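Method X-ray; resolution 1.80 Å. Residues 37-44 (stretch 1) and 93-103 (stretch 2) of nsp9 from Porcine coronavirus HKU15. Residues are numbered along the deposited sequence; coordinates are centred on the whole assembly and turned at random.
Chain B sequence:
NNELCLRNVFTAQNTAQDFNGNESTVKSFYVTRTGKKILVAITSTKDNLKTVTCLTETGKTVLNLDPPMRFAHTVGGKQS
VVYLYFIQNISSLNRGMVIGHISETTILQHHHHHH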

# COMPACT_ATOMS: atom_id res chain seq x y z
N LYS B 37 5.59 -8.09 13.08
CA LYS B 37 5.14 -8.48 11.74
C LYS B 37 3.72 -9.02 11.75
O LYS B 37 3.24 -9.55 12.76
CB LYS B 37 6.10 -9.53 11.13
CG LYS B 37 6.05 -10.90 11.75
CD LYS B 37 6.90 -11.89 10.94
CE LYS B 37 6.53 -13.33 11.27
NZ LYS B 37 6.94 -13.73 12.66
N ILE B 38 3.04 -8.90 10.61
CA ILE B 38 1.69 -9.44 10.48
C ILE B 38 1.55 -10.12 9.11
O ILE B 38 2.00 -9.59 8.10
CB ILE B 38 0.61 -8.33 10.65
CG1 ILE B 38 -0.79 -8.88 10.34
CG2 ILE B 38 0.92 -7.14 9.78
CD1 ILE B 38 -1.95 -7.99 10.83
N LEU B 39 0.99 -11.32 9.09
CA LEU B 39 0.77 -12.01 7.82
C LEU B 39 -0.40 -11.37 7.08
O LEU B 39 -1.51 -11.34 7.60
CB LEU B 39 0.51 -13.50 8.04
CG LEU B 39 0.17 -14.29 6.77
CD1 LEU B 39 1.37 -14.23 5.86
CD2 LEU B 39 -0.23 -15.72 7.10
N VAL B 40 -0.14 -10.85 5.89
CA VAL B 40 -1.16 -10.12 5.13
C VAL B 40 -1.71 -10.87 3.93
O VAL B 40 -2.90 -10.80 3.63
CB VAL B 40 -0.59 -8.76 4.66
CG1 VAL B 40 -1.57 -8.06 3.71
CG2 VAL B 40 -0.30 -7.90 5.89
N ALA B 41 -0.84 -11.60 3.23
CA ALA B 41 -1.25 -12.31 2.01
C ALA B 41 -0.38 -13.51 1.70
O ALA B 41 0.76 -13.61 2.18
CB ALA B 41 -1.25 -11.34 0.82
N ILE B 42 -0.90 -14.42 0.87
CA ILE B 42 -0.08 -15.49 0.32
C ILE B 42 -0.31 -15.56 -1.18
O ILE B 42 -1.35 -15.12 -1.67
CB ILE B 42 -0.41 -16.84 0.96
CG1 ILE B 42 -1.86 -17.23 0.68
CG2 ILE B 42 -0.12 -16.78 2.47
CD1 ILE B 42 -2.17 -18.68 0.96
N THR B 43 0.68 -16.08 -1.90
CA THR B 43 0.49 -16.44 -3.30
C THR B 43 0.83 -17.90 -3.55
O THR B 43 1.65 -18.50 -2.86
CB THR B 43 1.31 -15.57 -4.26
OG1 THR B 43 2.71 -15.71 -3.97
CG2 THR B 43 0.91 -14.10 -4.15
N SER B 44 0.16 -18.47 -4.54
CA SER B 44 0.23 -19.89 -4.82
C SER B 44 -0.20 -20.11 -6.26
O SER B 44 -0.93 -19.30 -6.80
CB SER B 44 -0.69 -20.68 -3.89
OG SER B 44 -0.77 -22.03 -4.28
N LEU B 93 -5.09 -0.75 4.53
CA LEU B 93 -3.74 -0.17 4.47
C LEU B 93 -2.71 -1.26 4.19
O LEU B 93 -1.74 -1.06 3.45
CB LEU B 93 -3.37 0.55 5.76
CG LEU B 93 -2.10 1.40 5.76
CD1 LEU B 93 -2.40 2.76 5.19
CD2 LEU B 93 -1.55 1.55 7.17
N ASN B 94 -2.90 -2.41 4.81
CA ASN B 94 -1.95 -3.50 4.64
C ASN B 94 -2.11 -4.13 3.27
O ASN B 94 -1.13 -4.59 2.70
CB ASN B 94 -2.11 -4.55 5.74
CG ASN B 94 -1.48 -4.12 7.04
OD1 ASN B 94 -2.00 -4.39 8.12
ND2 ASN B 94 -0.35 -3.42 6.95
N ARG B 95 -3.33 -4.16 2.75
CA ARG B 95 -3.57 -4.64 1.39
C ARG B 95 -2.81 -3.76 0.41
O ARG B 95 -2.15 -4.25 -0.51
CB ARG B 95 -5.06 -4.67 1.06
CG ARG B 95 -5.85 -5.73 1.86
CD ARG B 95 -7.36 -5.46 1.89
NE ARG B 95 -8.01 -5.68 0.60
CZ ARG B 95 -8.62 -6.82 0.25
NH1 ARG B 95 -9.19 -6.92 -0.94
NH2 ARG B 95 -8.67 -7.85 1.10
N GLY B 96 -2.87 -2.45 0.63
CA GLY B 96 -2.15 -1.51 -0.23
C GLY B 96 -0.65 -1.76 -0.21
O GLY B 96 -0.00 -1.70 -1.25
N MET B 97 -0.10 -2.01 0.97
CA MET B 97 1.33 -2.32 1.09
C MET B 97 1.74 -3.51 0.20
O MET B 97 2.74 -3.46 -0.52
CB MET B 97 1.69 -2.63 2.54
CG MET B 97 1.73 -1.44 3.48
SD MET B 97 3.12 -0.36 3.15
CE MET B 97 4.52 -1.42 3.52
N VAL B 98 0.95 -4.57 0.26
CA VAL B 98 1.27 -5.79 -0.50
C VAL B 98 1.01 -5.61 -1.99
O VAL B 98 1.82 -6.03 -2.82
CB VAL B 98 0.47 -6.98 0.05
CG1 VAL B 98 0.61 -8.21 -0.85
CG2 VAL B 98 0.95 -7.29 1.44
N ILE B 99 -0.08 -4.94 -2.36
CA ILE B 99 -0.34 -4.69 -3.78
C ILE B 99 0.78 -3.85 -4.39
O ILE B 99 1.21 -4.11 -5.52
CB ILE B 99 -1.69 -3.99 -3.98
CG1 ILE B 99 -2.83 -4.95 -3.62
CG2 ILE B 99 -1.87 -3.52 -5.42
CD1 ILE B 99 -4.20 -4.33 -3.70
N GLY B 100 1.26 -2.86 -3.65
CA GLY B 100 2.36 -2.03 -4.13
C GLY B 100 3.62 -2.85 -4.34
O GLY B 100 4.34 -2.66 -5.33
N HIS B 101 3.88 -3.76 -3.41
CA HIS B 101 5.09 -4.57 -3.47
C HIS B 101 5.06 -5.50 -4.67
O HIS B 101 6.03 -5.60 -5.42
CB HIS B 101 5.24 -5.37 -2.16
CG HIS B 101 6.52 -6.15 -2.07
ND1 HIS B 101 7.67 -5.63 -1.50
CD2 HIS B 101 6.83 -7.41 -2.46
CE1 HIS B 101 8.63 -6.54 -1.55
NE2 HIS B 101 8.14 -7.63 -2.14
N ILE B 102 3.92 -6.16 -4.88
CA ILE B 102 3.76 -7.08 -6.00
C ILE B 102 3.85 -6.33 -7.33
O ILE B 102 4.40 -6.83 -8.30
CB ILE B 102 2.44 -7.86 -5.89
CG1 ILE B 102 2.50 -8.79 -4.67
CG2 ILE B 102 2.17 -8.65 -7.16
CD1 ILE B 102 1.27 -9.63 -4.47
N SER B 103 3.35 -5.09 -7.35
CA SER B 103 3.46 -4.27 -8.55
C SER B 103 4.92 -3.96 -8.93
O SER B 103 5.29 -4.09 -10.09
CB SER B 103 2.68 -2.96 -8.38
OG SER B 103 1.29 -3.23 -8.25

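The helix formed by residues 93-103 packs against the strand 37-44 at a closest axial approach of 8.4 Å, the two running in broadly the same direction with 44° between them. No hydrogen bond crosses between them; the contact rests on van der Waals packing and buries 251 Å² in total.

Leu93 lies out of reach of the strand, and the contact begins at Asn94, whose CA-to-CB bond points toward it. The CB of Asn94 rests 3.8 Å from Val40 CG2, so it is the aliphatic base of this polar side chain that meets the valine, while Asn94 OD1 lies 4.3 Å from Ile38 CG2. The Asn94 backbone also takes part: its O sits 3.6 Å from Val40 CG1. Asn94 O accepts the helical hydrogen bond from Val98 N (3.2 Å), so its polarity is satisfied despite the apolar neighbour. The CA-to-CB bond of Arg95 points sideways, and the residue contributes little beyond its backbone N, 4.4 Å from Val40 CG1. Gly96 makes no contact, and Met97, although its CA-to-CB bond points toward the strand, leads its end away.

One turn after Asn94, Val98 forms the apolar centre of the contact. With chi1 in the t rotamer, it places CG2 3.5 Å from Val40 CG1 and CG1 4.0 Å from Ala41 CB, so its two methyls meet successive strand residues. Val40, also t, has the larger covered area, 68 Å²; its short, branched side chain packs against the helix surface that Asn94 and Val98 form together, whereas the single methyl of Ala41 suffices to reach Val98.

Ile99, Gly100 and His101 make no contact with the strand. Ile102, a further turn along, extends CD1 to 4.5 Å from Thr43 CG2, a looser methyl contact where the CA atoms of these residues are already 10.3 Å apart. Ser103 lies beyond reach.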